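Local coordinates for O-methyltransferase, SAM-dependent (Legionella pneumophila subsp. pneumophila, PDB 3R3H), which probably transfers a methyl group from S-adenosylmethionine to a hydroxyl group of its substrate, at residues Ile166-Phe172 with Ala211-Val217; Gln87-Ile93 with Lys113-Gly119; Glu134-Ile140 with Leu159-Leu165. One frame throughout, in Å; residues are numbered along the deposited sequence.

Interaction 1. Residues Ile166-Phe172 with Ala211-Val217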
loop_
_atom_site.group_PDB
_atom_site.type_symbol
_atom_site.label_atom_id
_atom_site.label_comp_id
_atom_site.label_asym_id
_atom_site.label_seq_id
_atom_site.Cartn_x
_atom_site.Cartn_y
_atom_site.Cartn_z
ATOM N N ILE A 166 -9.389 -2.789 -6.274
ATOM C CA ILE A 166 -8.836 -2.866 -7.628
ATOM C C ILE A 166 -7.483 -2.151 -7.670
ATOM O O ILE A 166 -7.339 -1.044 -7.157
ATOM C CB ILE A 166 -9.755 -2.193 -8.684
ATOM C CG1 ILE A 166 -11.136 -2.853 -8.681
ATOM C CG2 ILE A 166 -9.124 -2.302 -10.064
ATOM C CD1 ILE A 166 -12.182 -2.086 -9.461
ATOM N N ALA A 167 -6.495 -2.801 -8.279
ATOM C CA ALA A 167 -5.150 -2.250 -8.414
ATOM C C ALA A 167 -4.876 -2.150 -9.905
ATOM O O ALA A 167 -5.194 -3.079 -10.657
ATOM C CB ALA A 167 -4.131 -3.168 -7.750
ATOM N N ILE A 168 -4.315 -1.019 -10.330
ATOM C CA ILE A 168 -4.004 -0.802 -11.735
ATOM C C ILE A 168 -2.544 -0.384 -11.837
ATOM O O ILE A 168 -2.116 0.555 -11.165
ATOM C CB ILE A 168 -4.901 0.288 -12.361
ATOM C CG1 ILE A 168 -6.379 -0.090 -12.259
ATOM C CG2 ILE A 168 -4.586 0.422 -13.822
ATOM C CD1 ILE A 168 -7.065 0.367 -10.992
ATOM N N ASP A 169 -1.782 -1.081 -12.675
ATOM C CA ASP A 169 -0.357 -0.795 -12.811
ATOM C C ASP A 169 -0.005 0.193 -13.927
ATOM O O ASP A 169 -0.829 0.483 -14.802
ATOM C CB ASP A 169 0.404 -2.106 -13.033
ATOM C CG ASP A 169 1.865 -2.019 -12.612
ATOM O OD1 ASP A 169 2.660 -2.871 -13.078
ATOM O OD2 ASP A 169 2.223 -1.112 -11.808
ATOM N N ASN A 170 1.235 0.688 -13.879
ATOM C CA ASN A 170 1.787 1.643 -14.847
ATOM C C ASN A 170 0.986 2.944 -14.954
ATOM O O ASN A 170 0.664 3.391 -16.061
ATOM C CB ASN A 170 1.881 1.015 -16.245
ATOM C CG ASN A 170 2.528 -0.346 -16.236
ATOM O OD1 ASN A 170 1.842 -1.358 -16.305
ATOM N ND2 ASN A 170 3.857 -0.383 -16.147
ATOM N N ILE A 171 0.667 3.554 -13.816
ATOM C CA ILE A 171 -0.091 4.802 -13.815
ATOM C C ILE A 171 0.775 5.909 -14.445
ATOM O O ILE A 171 0.291 6.762 -15.201
ATOM C CB ILE A 171 -0.548 5.156 -12.382
ATOM C CG1 ILE A 171 -1.480 4.052 -11.866
ATOM C CG2 ILE A 171 -1.287 6.467 -12.375
ATOM C CD1 ILE A 171 -2.596 3.699 -12.816
ATOM N N PHE A 172 2.059 5.883 -14.131
ATOM C CA PHE A 172 2.994 6.824 -14.722
ATOM C C PHE A 172 3.657 5.900 -15.743
ATOM O O PHE A 172 4.470 5.056 -15.376
ATOM C CB PHE A 172 4.036 7.281 -13.698
ATOM C CG PHE A 172 3.483 7.523 -12.309
ATOM C CD1 PHE A 172 2.308 8.260 -12.113
ATOM C CD2 PHE A 172 4.165 7.043 -11.194
ATOM C CE1 PHE A 172 1.828 8.507 -10.829
ATOM C CE2 PHE A 172 3.693 7.287 -9.912
ATOM C CZ PHE A 172 2.526 8.019 -9.725
ATOM N N ALA A 211 5.601 1.225 -8.025
ATOM C CA ALA A 211 5.945 0.489 -9.235
ATOM C C ALA A 211 6.181 1.503 -10.348
ATOM O O ALA A 211 7.133 2.284 -10.307
ATOM C CB ALA A 211 4.794 -0.461 -9.600
ATOM N N ASP A 212 5.313 1.462 -11.351
ATOM C CA ASP A 212 5.352 2.418 -12.438
ATOM C C ASP A 212 4.146 3.244 -12.032
ATOM O O ASP A 212 3.471 3.847 -12.865
ATOM C CB ASP A 212 5.070 1.753 -13.785
ATOM C CG ASP A 212 5.643 2.535 -14.945
ATOM O OD1 ASP A 212 5.206 2.314 -16.105
ATOM O OD2 ASP A 212 6.547 3.365 -14.690
ATOM N N GLY A 213 3.886 3.239 -10.727
ATOM C CA GLY A 213 2.743 3.931 -10.182
ATOM C C GLY A 213 1.637 2.901 -10.076
ATOM O O GLY A 213 1.339 2.210 -11.051
ATOM N N MET A 214 1.050 2.766 -8.891
ATOM C CA MET A 214 -0.032 1.804 -8.683
ATOM C C MET A 214 -1.234 2.493 -8.040
ATOM O O MET A 214 -1.138 3.111 -6.974
ATOM C CB MET A 214 0.449 0.631 -7.813
ATOM C CG MET A 214 -0.566 -0.510 -7.681
ATOM S SD MET A 214 0.070 -1.997 -6.869
ATOM C CE MET A 214 0.773 -2.896 -8.317
ATOM N N PHE A 215 -2.369 2.393 -8.715
ATOM C CA PHE A 215 -3.598 3.016 -8.252
ATOM C C PHE A 215 -4.442 2.008 -7.490
ATOM O O PHE A 215 -4.657 0.893 -7.962
ATOM C CB PHE A 215 -4.408 3.504 -9.456
ATOM C CG PHE A 215 -4.617 5.003 -9.517
ATOM C CD1 PHE A 215 -4.956 5.735 -8.377
ATOM C CD2 PHE A 215 -4.557 5.669 -10.740
ATOM C CE1 PHE A 215 -5.238 7.106 -8.456
ATOM C CE2 PHE A 215 -4.837 7.034 -10.833
ATOM C CZ PHE A 215 -5.179 7.756 -9.688
ATOM N N LEU A 216 -4.913 2.392 -6.311
ATOM C CA LEU A 216 -5.779 1.516 -5.526
ATOM C C LEU A 216 -7.145 2.189 -5.445
ATOM O O LEU A 216 -7.279 3.263 -4.847
ATOM C CB LEU A 216 -5.230 1.321 -4.113
ATOM C CG LEU A 216 -3.901 0.584 -3.992
ATOM C CD1 LEU A 216 -3.527 0.462 -2.531
ATOM C CD2 LEU A 216 -4.018 -0.792 -4.626
ATOM N N VAL A 217 -8.159 1.590 -6.058
ATOM C CA VAL A 217 -9.482 2.189 -6.017
ATOM C C VAL A 217 -10.462 1.232 -5.369
ATOM O O VAL A 217 -10.368 0.022 -5.550
ATOM C CB VAL A 217 -9.997 2.553 -7.433
ATOM C CG1 VAL A 217 -8.870 3.144 -8.281
ATOM C CG2 VAL A 217 -10.604 1.339 -8.096
#
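Ile166 and Val217 form an antiparallel hydrogen-bonded pair, each backbone N giving its hydrogen to the other's O, and Ile168 and Phe215 repeat this two residues on, with Phe215 N to Ile168 O at 3.1 Å and 169°. Beyond the strands the backbone stays joined: Ile171 N reaches Gly213 O from above the carbonyl plane, and Phe172 N binds Asp212 O at 2.8 Å. One side-chain bond spans the loops, Asn170 ND2 to Asp212 OD1 at 3.0 Å; the acceptor is met on its anti side, the partner lies in the amide plane, and amide and carboxylate stand 81° apart. The other end of the amide, Asn170 OD1, is held by Lys146.

Among apolar contacts, Ile171 CG1 sits anti to the carbonyl carbon (chi1 -62°), and CD1 beyond it meets the edge of the Phe215 ring at CD2 (3.5 Å), while Phe172 CE2 lies 3.5 Å from Gly213 CA. On the face carrying Ala167, Leu216 CD2 touches Ala167 CB.

Within the seven-stranded methyltransferase sheet, strand 164-169 lies between 137-143 and the antiparallel strand 214-219, which is followed by 203-208. Helix 149-159 packs on Ile166 and Ile168, and Ile19 of the second subunit on Ile171.

Interaction 2. Residues Gln87-Ile93 with Lys113-Gly119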
loop_
_atom_site.group_PDB
_atom_site.type_symbol
_atom_site.label_atom_id
_atom_site.label_comp_id
_atom_site.label_asym_id
_atom_site.label_seq_id
_atom_site.Cartn_x
_atom_site.Cartn_y
_atom_site.Cartn_z
ATOM N N GLN A 87 -9.653 -18.835 -4.796
ATOM C CA GLN A 87 -9.384 -19.061 -6.209
ATOM C C GLN A 87 -8.856 -17.807 -6.904
ATOM O O GLN A 87 -9.271 -16.695 -6.583
ATOM C CB GLN A 87 -10.687 -19.499 -6.863
ATOM C CG GLN A 87 -10.613 -19.886 -8.309
ATOM C CD GLN A 87 -12.002 -19.955 -8.911
ATOM O OE1 GLN A 87 -12.922 -20.509 -8.309
ATOM N NE2 GLN A 87 -12.164 -19.388 -10.099
ATOM N N VAL A 88 -7.933 -17.998 -7.845
ATOM C CA VAL A 88 -7.373 -16.896 -8.621
ATOM C C VAL A 88 -7.521 -17.177 -10.115
ATOM O O VAL A 88 -7.150 -18.233 -10.601
ATOM C CB VAL A 88 -5.866 -16.609 -8.254
ATOM C CG1 VAL A 88 -5.187 -17.855 -7.771
ATOM C CG2 VAL A 88 -5.121 -16.031 -9.462
ATOM N N ILE A 89 -8.111 -16.231 -10.833
ATOM C CA ILE A 89 -8.295 -16.360 -12.269
ATOM C C ILE A 89 -7.297 -15.431 -12.957
ATOM O O ILE A 89 -7.445 -14.213 -12.932
ATOM C CB ILE A 89 -9.727 -15.985 -12.665
ATOM C CG1 ILE A 89 -10.685 -17.023 -12.087
ATOM C CG2 ILE A 89 -9.852 -15.888 -14.188
ATOM C CD1 ILE A 89 -12.117 -16.798 -12.460
ATOM N N THR A 90 -6.257 -16.022 -13.531
ATOM C CA THR A 90 -5.221 -15.278 -14.226
ATOM C C THR A 90 -5.592 -15.256 -15.711
ATOM O O THR A 90 -5.921 -16.292 -16.292
ATOM C CB THR A 90 -3.829 -15.949 -13.991
ATOM O OG1 THR A 90 -2.832 -15.333 -14.812
ATOM C CG2 THR A 90 -3.892 -17.440 -14.323
ATOM N N CYS A 91 -5.576 -14.071 -16.318
ATOM C CA CYS A 91 -5.937 -13.947 -17.731
ATOM C C CYS A 91 -4.690 -13.576 -18.501
ATOM O O CYS A 91 -4.202 -12.450 -18.362
ATOM C CB CYS A 91 -7.004 -12.856 -17.922
ATOM S SG CYS A 91 -8.516 -12.991 -16.858
ATOM N N ASP A 92 -4.155 -14.513 -19.290
ATOM C CA ASP A 92 -2.949 -14.228 -20.063
ATOM C C ASP A 92 -3.251 -13.920 -21.531
ATOM O O ASP A 92 -3.597 -14.810 -22.320
ATOM C CB ASP A 92 -1.938 -15.373 -19.969
ATOM C CG ASP A 92 -0.563 -14.974 -20.506
ATOM O OD1 ASP A 92 0.308 -15.855 -20.702
ATOM O OD2 ASP A 92 -0.348 -13.762 -20.729
ATOM N N ILE A 93 -3.108 -12.637 -21.868
ATOM C CA ILE A 93 -3.373 -12.106 -23.201
ATOM C C ILE A 93 -2.191 -12.336 -24.125
ATOM O O ILE A 93 -2.317 -12.253 -25.349
ATOM C CB ILE A 93 -3.645 -10.605 -23.127
ATOM C CG1 ILE A 93 -2.356 -9.865 -22.764
ATOM C CG2 ILE A 93 -4.699 -10.343 -22.064
ATOM C CD1 ILE A 93 -2.453 -8.370 -22.828
ATOM N N LYS A 113 -5.956 -24.073 -7.399
ATOM C CA LYS A 113 -6.554 -22.788 -7.047
ATOM C C LYS A 113 -6.425 -21.785 -8.204
ATOM O O LYS A 113 -7.199 -20.831 -8.289
ATOM C CB LYS A 113 -5.886 -22.202 -5.797
ATOM C CG LYS A 113 -5.733 -23.202 -4.665
ATOM C CD LYS A 113 -5.782 -22.570 -3.276
ATOM C CE LYS A 113 -4.646 -21.606 -3.029
ATOM N NZ LYS A 113 -4.519 -21.271 -1.576
ATOM N N ILE A 114 -5.457 -22.014 -9.090
ATOM C CA ILE A 114 -5.207 -21.134 -10.222
ATOM C C ILE A 114 -5.935 -21.565 -11.506
ATOM O O ILE A 114 -5.731 -22.661 -12.027
ATOM C CB ILE A 114 -3.693 -21.031 -10.492
ATOM C CG1 ILE A 114 -2.981 -20.531 -9.235
ATOM C CG2 ILE A 114 -3.427 -20.064 -11.635
ATOM C CD1 ILE A 114 -1.468 -20.618 -9.304
ATOM N N LYS A 115 -6.778 -20.674 -12.013
ATOM C CA LYS A 115 -7.562 -20.920 -13.211
ATOM C C LYS A 115 -7.080 -20.017 -14.359
ATOM O O LYS A 115 -7.445 -18.848 -14.433
ATOM C CB LYS A 115 -9.046 -20.658 -12.896
ATOM C CG LYS A 115 -10.033 -21.474 -13.722
ATOM C CD LYS A 115 -9.833 -21.241 -15.222
ATOM C CE LYS A 115 -10.603 -22.240 -16.074
ATOM N NZ LYS A 115 -12.062 -21.931 -16.151
ATOM N N LEU A 116 -6.263 -20.568 -15.252
ATOM C CA LEU A 116 -5.735 -19.819 -16.387
ATOM C C LEU A 116 -6.740 -19.622 -17.526
ATOM O O LEU A 116 -7.420 -20.552 -17.945
ATOM C CB LEU A 116 -4.496 -20.524 -16.930
ATOM C CG LEU A 116 -3.754 -19.890 -18.110
ATOM C CD1 LEU A 116 -3.073 -18.587 -17.668
ATOM C CD2 LEU A 116 -2.709 -20.859 -18.623
ATOM N N ARG A 117 -6.829 -18.395 -18.025
ATOM C CA ARG A 117 -7.740 -18.073 -19.126
ATOM C C ARG A 117 -6.924 -17.380 -20.193
ATOM O O ARG A 117 -6.521 -16.238 -20.021
ATOM C CB ARG A 117 -8.842 -17.137 -18.651
ATOM C CG ARG A 117 -9.734 -17.740 -17.596
ATOM C CD ARG A 117 -10.671 -18.758 -18.186
ATOM N NE ARG A 117 -12.053 -18.291 -18.126
ATOM C CZ ARG A 117 -12.707 -17.717 -19.134
ATOM N NH1 ARG A 117 -12.118 -17.528 -20.313
ATOM N NH2 ARG A 117 -13.963 -17.325 -18.957
ATOM N N LEU A 118 -6.672 -18.073 -21.292
ATOM C CA LEU A 118 -5.874 -17.521 -22.384
ATOM C C LEU A 118 -6.705 -16.696 -23.369
ATOM O O LEU A 118 -7.897 -16.942 -23.550
ATOM C CB LEU A 118 -5.182 -18.665 -23.134
ATOM C CG LEU A 118 -4.188 -19.442 -22.288
ATOM C CD1 LEU A 118 -3.865 -20.748 -22.972
ATOM C CD2 LEU A 118 -2.930 -18.603 -22.088
ATOM N N GLY A 119 -6.073 -15.713 -24.005
ATOM C CA GLY A 119 -6.781 -14.900 -24.982
ATOM C C GLY A 119 -7.031 -13.461 -24.565
ATOM O O GLY A 119 -6.830 -13.104 -23.395
#
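Lys115 N donates to Val88 O at 2.8 Å and 176°, a nearly straight bond between the parallel strands 87-92 and 114-118 of a beta-alpha-beta unit linked through helix 102-107 in the Rossmann-like methyltransferase fold. Val88 N in turn binds Lys113 O (3.0 Å, 173°), so Val88 is gripped through both its N and its O. Thr90 and Asp92 continue the pattern: Arg117 N binds Thr90 O at 2.9 Å, Asp92 N binds Arg117 O, and Gly119 N approaches Asp92 O from above its carbonyl plane. The link from Thr90 N to Lys115 O is weak.

Polar side-chain ends turn to other parts of the fold. Thr90 OG1 bonds Glu66, and Asp92 OD2 accepts from the backbone N of Asn94 and of Phe70. Arg117 reaches Ser127 of helix 121-132.

On the face bearing Val88, Thr90 and Asp92, Val88 and Ile114 run side by side and meet through their CG1 atoms at 3.8 Å, both touching Ser79 of helix 73-80. The opposite face holds Ile89 alongside the aliphatic part of Arg117, Ile89 CG2 lying 3.9 Å from Arg117 CG, with Leu128 of helix 121-132 against Ile89. With Thr90 OG1 anti to the backbone N (chi1 172°), its methyl turns toward the neighbouring strand, where Thr90 CG2 touches Leu116 CD1 at 3.6 Å.

Interaction 3. Residues Glu134-Ile140 with Leu159-Leu165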
loop_
_atom_site.group_PDB
_atom_site.type_symbol
_atom_site.label_atom_id
_atom_site.label_comp_id
_atom_site.label_asym_id
_atom_site.label_seq_id
_atom_site.Cartn_x
_atom_site.Cartn_y
_atom_site.Cartn_z
ATOM N N GLU A 134 -21.944 -9.951 -11.716
ATOM C CA GLU A 134 -21.115 -8.789 -11.433
ATOM C C GLU A 134 -20.197 -8.739 -10.200
ATOM O O GLU A 134 -18.991 -8.573 -10.343
ATOM C CB GLU A 134 -21.980 -7.514 -11.497
ATOM C CG GLU A 134 -22.347 -7.114 -12.953
ATOM C CD GLU A 134 -22.889 -5.683 -13.108
ATOM O OE1 GLU A 134 -22.714 -4.866 -12.174
ATOM O OE2 GLU A 134 -23.474 -5.374 -14.177
ATOM N N HIS A 135 -20.715 -8.886 -8.993
ATOM C CA HIS A 135 -19.809 -8.772 -7.857
ATOM C C HIS A 135 -19.199 -10.094 -7.422
ATOM O O HIS A 135 -19.642 -10.729 -6.473
ATOM C CB HIS A 135 -20.526 -8.038 -6.728
ATOM C CG HIS A 135 -21.046 -6.693 -7.149
ATOM N ND1 HIS A 135 -21.722 -5.843 -6.298
ATOM C CD2 HIS A 135 -20.994 -6.058 -8.346
ATOM C CE1 HIS A 135 -22.062 -4.745 -6.953
ATOM N NE2 HIS A 135 -21.634 -4.851 -8.199
ATOM N N GLN A 136 -18.148 -10.470 -8.149
ATOM C CA GLN A 136 -17.408 -11.728 -7.977
ATOM C C GLN A 136 -16.036 -11.667 -7.324
ATOM O O GLN A 136 -15.667 -12.539 -6.541
ATOM C CB GLN A 136 -17.168 -12.376 -9.331
ATOM C CG GLN A 136 -18.318 -13.077 -9.961
ATOM C CD GLN A 136 -17.902 -13.658 -11.295
ATOM O OE1 GLN A 136 -17.706 -12.924 -12.270
ATOM N NE2 GLN A 136 -17.734 -14.978 -11.342
ATOM N N PHE A 137 -15.266 -10.657 -7.687
ATOM C CA PHE A 137 -13.917 -10.544 -7.179
ATOM C C PHE A 137 -13.698 -9.565 -6.048
ATOM O O PHE A 137 -14.144 -8.423 -6.092
ATOM C CB PHE A 137 -12.984 -10.238 -8.348
ATOM C CG PHE A 137 -13.090 -11.239 -9.465
ATOM C CD1 PHE A 137 -12.521 -12.503 -9.335
ATOM C CD2 PHE A 137 -13.814 -10.940 -10.621
ATOM C CE1 PHE A 137 -12.669 -13.459 -10.331
ATOM C CE2 PHE A 137 -13.973 -11.877 -11.625
ATOM C CZ PHE A 137 -13.399 -13.149 -11.484
ATOM N N ASP A 138 -12.997 -10.043 -5.031
ATOM C CA ASP A 138 -12.671 -9.259 -3.852
ATOM C C ASP A 138 -11.430 -8.439 -4.157
ATOM O O ASP A 138 -11.182 -7.411 -3.534
ATOM C CB ASP A 138 -12.401 -10.201 -2.677
ATOM C CG ASP A 138 -13.621 -11.019 -2.298
ATOM O OD1 ASP A 138 -14.470 -10.473 -1.550
ATOM O OD2 ASP A 138 -13.742 -12.184 -2.761
ATOM N N PHE A 139 -10.638 -8.911 -5.112
ATOM C CA PHE A 139 -9.427 -8.208 -5.506
ATOM C C PHE A 139 -9.184 -8.402 -7.005
ATOM O O PHE A 139 -9.168 -9.523 -7.511
ATOM C CB PHE A 139 -8.215 -8.699 -4.704
ATOM C CG PHE A 139 -6.918 -8.054 -5.116
ATOM C CD1 PHE A 139 -6.697 -6.703 -4.905
ATOM C CD2 PHE A 139 -5.942 -8.790 -5.776
ATOM C CE1 PHE A 139 -5.520 -6.086 -5.353
ATOM C CE2 PHE A 139 -4.759 -8.188 -6.230
ATOM C CZ PHE A 139 -4.551 -6.827 -6.018
ATOM N N ILE A 140 -9.020 -7.292 -7.713
ATOM C CA ILE A 140 -8.774 -7.313 -9.143
ATOM C C ILE A 140 -7.481 -6.537 -9.409
ATOM O O ILE A 140 -7.276 -5.459 -8.858
ATOM C CB ILE A 140 -9.956 -6.672 -9.896
ATOM C CG1 ILE A 140 -11.238 -7.448 -9.575
ATOM C CG2 ILE A 140 -9.687 -6.661 -11.396
ATOM C CD1 ILE A 140 -12.478 -6.893 -10.210
ATOM N N LEU A 159 -17.167 -5.993 -11.937
ATOM C CA LEU A 159 -16.686 -7.274 -11.431
ATOM C C LEU A 159 -16.233 -7.309 -9.980
ATOM O O LEU A 159 -16.101 -8.385 -9.391
ATOM C CB LEU A 159 -15.539 -7.783 -12.305
ATOM C CG LEU A 159 -15.877 -8.352 -13.686
ATOM C CD1 LEU A 159 -14.612 -8.781 -14.384
ATOM C CD2 LEU A 159 -16.830 -9.535 -13.548
ATOM N N VAL A 160 -16.002 -6.148 -9.390
ATOM C CA VAL A 160 -15.527 -6.117 -8.015
ATOM C C VAL A 160 -16.596 -6.156 -6.918
ATOM O O VAL A 160 -17.750 -5.762 -7.110
ATOM C CB VAL A 160 -14.626 -4.875 -7.789
ATOM C CG1 VAL A 160 -15.480 -3.672 -7.481
ATOM C CG2 VAL A 160 -13.623 -5.129 -6.675
ATOM N N THR A 161 -16.168 -6.651 -5.766
ATOM C CA THR A 161 -16.978 -6.766 -4.564
ATOM C C THR A 161 -17.061 -5.370 -3.935
ATOM O O THR A 161 -16.146 -4.558 -4.100
ATOM C CB THR A 161 -16.297 -7.758 -3.601
ATOM O OG1 THR A 161 -16.641 -9.084 -4.000
ATOM C CG2 THR A 161 -16.700 -7.524 -2.154
ATOM N N PRO A 162 -18.169 -5.059 -3.234
ATOM C CA PRO A 162 -18.343 -3.747 -2.592
ATOM C C PRO A 162 -17.166 -3.399 -1.684
ATOM O O PRO A 162 -16.655 -2.270 -1.679
ATOM C CB PRO A 162 -19.637 -3.923 -1.817
ATOM C CG PRO A 162 -20.414 -4.847 -2.712
ATOM C CD PRO A 162 -19.383 -5.881 -3.075
ATOM N N LYS A 163 -16.745 -4.387 -0.911
ATOM C CA LYS A 163 -15.618 -4.206 -0.025
ATOM C C LYS A 163 -14.318 -4.567 -0.766
ATOM O O LYS A 163 -13.223 -4.345 -0.257
ATOM C CB LYS A 163 -15.799 -5.083 1.210
ATOM C CG LYS A 163 -17.118 -4.858 1.917
ATOM C CD LYS A 163 -16.891 -4.494 3.364
ATOM C CE LYS A 163 -18.198 -4.372 4.105
ATOM N NZ LYS A 163 -17.932 -4.103 5.541
ATOM N N GLY A 164 -14.453 -5.104 -1.978
ATOM C CA GLY A 164 -13.298 -5.486 -2.769
ATOM C C GLY A 164 -12.421 -4.324 -3.192
ATOM O O GLY A 164 -12.800 -3.171 -3.038
ATOM N N LEU A 165 -11.252 -4.632 -3.743
ATOM C CA LEU A 165 -10.308 -3.607 -4.172
ATOM C C LEU A 165 -9.784 -3.859 -5.583
ATOM O O LEU A 165 -9.738 -4.989 -6.027
ATOM C CB LEU A 165 -9.121 -3.562 -3.208
ATOM C CG LEU A 165 -8.026 -2.538 -3.517
ATOM C CD1 LEU A 165 -8.500 -1.150 -3.106
ATOM C CD2 LEU A 165 -6.773 -2.895 -2.762
#
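Strands 137-143 and 164-169 are parallel neighbours in the mixed sheet of this Rossmann-like methyltransferase fold, and the contact lies where both enter it, beside the end of helix 149-159 that connects them. Phe137 pairs with Val160, just after the helix, and Phe139 with Leu165; between these pairs both segments turn a corner, at Asp138 and at Pro162-Lys163.

Leu159 O accepts two backbone hydrogens, from Phe137 N at 3.0 Å and 170° and from Gln136 N, which comes from above the carbonyl plane, so the last helical residue is tied to the start of the other segment. Phe137 O then receives Thr161 N at 2.7 Å, with a weak second bond from Thr161 OG1. Past the corners, Leu165 N binds Asp138 O, and Ile140 N binds Leu165 O at 2.9 Å. Gly164 CA packs directly against Asp138 O. Asp138 OD1 lies beside Thr161, 3.7 Å from Thr161 CG2, while Asp138 OD2 accepts weak bonds from the backbone N of Lys62 and Lys63.

The Phe137 ring and the Leu159 side chain point the same way, and Leu159 CB lies in the ring plane at its edge, 4.0 Å from Phe137 CD2. Gln136 CB sits over one ring face, offset toward the rim, while Leu65 of strand 63-68 also packs against this ring. Ile140 CG1 stands anti to the carbonyl carbon (chi1 -59°) and the chain runs on straight, bringing CD1 to the helix end: Ile140 CD1 is 3.8 Å from Leu159 CB and equally far from Val160 CB. At the exposed end, the His135 ring has Val160 O over one face, with His135 CG 3.4 Å from Val160 O.

How the interactions relate
All three contacts belong to one mixed sheet and follow one another along the chain, interaction 2 first, then interaction 3, then interaction 1. Interactions 1 and 3 share strand 164-169, their centres about 17 Å apart, and touch directly: Ala167 N lies 2.8 Å from Ile140 O, a probable hydrogen bond. Interaction 2 is about 16 Å from interaction 3, centre to centre, and meets it where Ile89 CD1 packs on Phe137 CZ at 4.0 Å. Interactions 1 and 2 lie on opposite sides of the chain's centre, about 20 Å apart between centres. They sample the sheet from strand 114-118, outermost within this chain, to antiparallel strand 214-219, with strand 63-68 between interactions 2 and 3; interactions 1 and 3 also reach the second subunit.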